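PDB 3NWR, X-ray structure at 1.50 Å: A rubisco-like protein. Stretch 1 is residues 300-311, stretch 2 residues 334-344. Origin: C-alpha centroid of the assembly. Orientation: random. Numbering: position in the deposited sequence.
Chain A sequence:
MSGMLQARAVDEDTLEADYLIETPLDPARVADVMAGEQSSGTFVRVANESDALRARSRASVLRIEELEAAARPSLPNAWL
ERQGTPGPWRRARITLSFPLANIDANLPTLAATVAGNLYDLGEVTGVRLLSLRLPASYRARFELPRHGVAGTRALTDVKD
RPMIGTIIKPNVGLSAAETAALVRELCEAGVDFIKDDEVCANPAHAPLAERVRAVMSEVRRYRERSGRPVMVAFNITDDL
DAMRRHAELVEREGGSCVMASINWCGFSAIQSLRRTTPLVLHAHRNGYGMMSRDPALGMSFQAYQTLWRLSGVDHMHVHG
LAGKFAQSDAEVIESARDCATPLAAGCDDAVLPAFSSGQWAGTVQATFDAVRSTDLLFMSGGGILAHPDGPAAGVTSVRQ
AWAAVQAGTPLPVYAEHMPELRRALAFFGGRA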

# COMPACT_ATOMS: atom_id res chain seq x y z
N SER A 300 -11.51 4.89 2.98
CA SER A 300 -11.87 6.29 2.79
C SER A 300 -10.76 7.19 3.32
O SER A 300 -9.91 6.77 4.13
CB SER A 300 -13.17 6.62 3.52
OG SER A 300 -14.23 5.80 3.05
N PHE A 301 -10.76 8.45 2.89
CA PHE A 301 -9.63 9.32 3.19
C PHE A 301 -9.48 9.58 4.69
O PHE A 301 -8.37 9.67 5.19
CB PHE A 301 -9.73 10.64 2.42
CG PHE A 301 -8.51 11.51 2.53
CD1 PHE A 301 -7.39 11.29 1.72
CD2 PHE A 301 -8.48 12.57 3.42
CE1 PHE A 301 -6.26 12.11 1.82
CE2 PHE A 301 -7.37 13.39 3.52
CZ PHE A 301 -6.25 13.16 2.72
N GLN A 302 -10.58 9.72 5.42
CA GLN A 302 -10.48 10.02 6.85
C GLN A 302 -9.56 9.02 7.55
O GLN A 302 -8.68 9.41 8.33
CB GLN A 302 -11.87 10.01 7.50
CG GLN A 302 -11.97 10.73 8.82
CD GLN A 302 -11.25 10.03 9.95
OE1 GLN A 302 -11.08 8.80 9.96
NE2 GLN A 302 -10.79 10.82 10.92
N ALA A 303 -9.77 7.74 7.27
CA ALA A 303 -8.97 6.68 7.88
C ALA A 303 -7.53 6.71 7.34
O ALA A 303 -6.57 6.64 8.11
CB ALA A 303 -9.61 5.32 7.63
N TYR A 304 -7.41 6.79 6.02
CA TYR A 304 -6.11 6.82 5.35
C TYR A 304 -5.23 7.94 5.91
O TYR A 304 -4.06 7.71 6.28
CB TYR A 304 -6.35 7.04 3.86
CG TYR A 304 -5.12 7.09 2.98
CD1 TYR A 304 -4.40 5.93 2.68
CD2 TYR A 304 -4.70 8.29 2.41
CE1 TYR A 304 -3.27 5.99 1.85
CE2 TYR A 304 -3.59 8.36 1.58
CZ TYR A 304 -2.89 7.20 1.30
OH TYR A 304 -1.80 7.29 0.47
N GLN A 305 -5.78 9.15 5.97
CA GLN A 305 -5.02 10.32 6.43
C GLN A 305 -4.73 10.24 7.93
O GLN A 305 -3.73 10.78 8.40
CB GLN A 305 -5.72 11.63 6.05
CG GLN A 305 -7.07 11.86 6.74
CD GLN A 305 -6.98 12.80 7.93
OE1 GLN A 305 -6.31 13.84 7.87
NE2 GLN A 305 -7.69 12.46 9.01
N THR A 306 -5.59 9.57 8.69
CA THR A 306 -5.29 9.33 10.10
C THR A 306 -4.00 8.51 10.23
O THR A 306 -3.06 8.92 10.92
CB THR A 306 -6.43 8.61 10.82
OG1 THR A 306 -7.59 9.44 10.83
CG2 THR A 306 -6.03 8.28 12.25
N LEU A 307 -3.96 7.36 9.55
CA LEU A 307 -2.77 6.51 9.62
C LEU A 307 -1.54 7.25 9.14
O LEU A 307 -0.50 7.23 9.79
CB LEU A 307 -2.98 5.25 8.78
CG LEU A 307 -4.10 4.34 9.27
CD1 LEU A 307 -4.33 3.26 8.22
CD2 LEU A 307 -3.73 3.72 10.61
N TRP A 308 -1.64 7.93 8.00
CA TRP A 308 -0.48 8.66 7.48
C TRP A 308 -0.02 9.81 8.38
O TRP A 308 1.17 10.05 8.52
CB TRP A 308 -0.67 9.06 6.01
CG TRP A 308 -0.33 7.89 5.17
CD1 TRP A 308 -1.18 7.05 4.49
CD2 TRP A 308 0.98 7.34 5.03
NE1 TRP A 308 -0.46 6.03 3.91
CE2 TRP A 308 0.87 6.19 4.23
CE3 TRP A 308 2.24 7.73 5.50
CZ2 TRP A 308 1.98 5.42 3.88
CZ3 TRP A 308 3.33 6.96 5.16
CH2 TRP A 308 3.19 5.82 4.36
N ARG A 309 -0.96 10.49 9.02
CA ARG A 309 -0.56 11.58 9.91
C ARG A 309 0.22 11.07 11.12
O ARG A 309 1.05 11.80 11.68
CB ARG A 309 -1.78 12.40 10.29
CG ARG A 309 -2.16 13.38 9.19
CD ARG A 309 -3.54 13.99 9.37
NE ARG A 309 -3.62 14.84 10.56
CZ ARG A 309 -4.71 15.53 10.88
NH1 ARG A 309 -4.72 16.28 11.97
NH2 ARG A 309 -5.79 15.45 10.11
N LEU A 310 -0.00 9.82 11.51
CA LEU A 310 0.78 9.23 12.61
C LEU A 310 2.26 9.08 12.26
O LEU A 310 3.10 8.92 13.16
CB LEU A 310 0.20 7.88 13.05
CG LEU A 310 -1.25 7.93 13.56
CD1 LEU A 310 -1.77 6.52 13.86
CD2 LEU A 310 -1.37 8.82 14.80
N SER A 311 2.60 9.13 10.97
CA SER A 311 4.02 9.07 10.58
C SER A 311 4.69 10.43 10.61
O SER A 311 5.91 10.54 10.44
CB SER A 311 4.19 8.46 9.19
OG SER A 311 3.75 9.36 8.19
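Stretch 2, residues 334-344: ESARDCATPLA

How does stretch 2 lie on stretch 1? It enters as helix, which began earlier in the chain and runs from E334 to about A340, then leaves the helix in an extended conformation at T341 and P342. Its helix and the one starting at F301 run in broadly the same direction, their axes crossing at -33° and approaching to 9.6 Å. The nearest CA atoms pair as follows: F301 CA lies 6.1 Å from S335 CA, Q302 CA 6.1 Å from D338 CA, and T306 CA 6.9 Å from L343 CA.

What packs around F301 and Q302? The F301 ring takes S335 CB over one face, 3.8 Å from its centroid, while C339 SG sits at the edge, 4.2 Å from F301 CE2. D338 points toward stretch 1, its OD2 3.4 Å from Q302 CA; water 2 bridges that carboxylate oxygen to Q302 N, the latter bond weak.

What does R309 bond to on stretch 2? R309 reaches across to backbone carbonyls: NH1 and NH2 both donate to T341 O, at 2.9 and 3.1 Å, and NH2 bonds weakly to D338 O at 2.9 Å. Q305 OE1 accepts from R309 NH2 at 2.8 Å.

Where does L343 go? L343 CD2 covers one guanidinium face, 3.5 Å from R309 CZ, and L343 CD1 meets L310 CD2 at 3.9 Å.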

# COMPACT_ATOMS: atom_id res chain seq x y z
N GLU A 334 -14.36 16.97 1.73
CA GLU A 334 -14.27 16.25 3.00
C GLU A 334 -12.81 15.95 3.35
O GLU A 334 -12.41 16.03 4.51
CB GLU A 334 -15.08 14.96 2.94
CG GLU A 334 -15.02 14.15 4.23
CD GLU A 334 -15.90 12.90 4.19
OE1 GLU A 334 -16.77 12.82 3.31
OE2 GLU A 334 -15.71 12.01 5.05
N SER A 335 -12.02 15.63 2.33
CA SER A 335 -10.61 15.27 2.55
C SER A 335 -9.82 16.49 3.02
O SER A 335 -9.00 16.40 3.94
CB SER A 335 -10.01 14.66 1.28
OG SER A 335 -10.67 13.44 0.95
N ALA A 336 -10.08 17.64 2.41
CA ALA A 336 -9.45 18.88 2.85
C ALA A 336 -9.83 19.17 4.30
O ALA A 336 -8.98 19.52 5.12
CB ALA A 336 -9.87 20.04 1.96
N ARG A 337 -11.10 19.00 4.63
CA ARG A 337 -11.55 19.26 5.98
C ARG A 337 -10.93 18.30 6.99
O ARG A 337 -10.62 18.69 8.12
CB ARG A 337 -13.08 19.29 6.03
CG ARG A 337 -13.62 20.50 5.28
CD ARG A 337 -15.13 20.58 5.25
NE ARG A 337 -15.55 21.82 4.60
CZ ARG A 337 -16.80 22.10 4.25
NH1 ARG A 337 -17.77 21.23 4.47
NH2 ARG A 337 -17.07 23.27 3.67
N ASP A 338 -10.71 17.06 6.56
CA ASP A 338 -10.00 16.09 7.40
C ASP A 338 -8.62 16.61 7.80
O ASP A 338 -8.22 16.53 8.97
CB ASP A 338 -9.84 14.75 6.68
CG ASP A 338 -11.12 13.94 6.61
OD1 ASP A 338 -12.00 14.09 7.51
OD2 ASP A 338 -11.24 13.11 5.68
N CYS A 339 -7.89 17.14 6.83
CA CYS A 339 -6.53 17.64 7.05
C CYS A 339 -6.48 18.69 8.15
O CYS A 339 -5.53 18.74 8.95
CB CYS A 339 -5.95 18.23 5.76
SG CYS A 339 -5.59 17.02 4.48
N ALA A 340 -7.52 19.53 8.20
CA ALA A 340 -7.57 20.62 9.17
C ALA A 340 -8.10 20.19 10.54
O ALA A 340 -8.00 20.93 11.51
CB ALA A 340 -8.42 21.76 8.62
N THR A 341 -8.65 18.98 10.61
CA THR A 341 -9.23 18.48 11.84
C THR A 341 -8.17 17.77 12.67
O THR A 341 -7.58 16.80 12.19
CB THR A 341 -10.38 17.51 11.52
OG1 THR A 341 -11.35 18.16 10.68
CG2 THR A 341 -11.06 16.99 12.81
N PRO A 342 -7.91 18.24 13.90
CA PRO A 342 -6.93 17.53 14.74
C PRO A 342 -7.34 16.08 14.95
O PRO A 342 -8.54 15.78 15.03
CB PRO A 342 -6.98 18.29 16.07
CG PRO A 342 -7.46 19.66 15.70
CD PRO A 342 -8.46 19.42 14.59
N LEU A 343 -6.37 15.18 15.03
CA LEU A 343 -6.69 13.76 15.17
C LEU A 343 -7.42 13.47 16.49
O LEU A 343 -8.24 12.56 16.56
CB LEU A 343 -5.43 12.89 15.04
CG LEU A 343 -4.74 12.86 13.67
CD1 LEU A 343 -3.63 11.81 13.64
CD2 LEU A 343 -5.75 12.60 12.56
N ALA A 344 -7.10 14.23 17.53
CA ALA A 344 -7.75 14.06 18.82
C ALA A 344 -7.80 15.40 19.55
O ALA A 344 -7.06 16.32 19.22
CB ALA A 344 -7.03 13.02 19.67
O HOH W 1 -11.34 14.08 10.17
O HOH W 2 -12.83 11.46 4.32
O HOH W 3 -8.76 14.23 11.28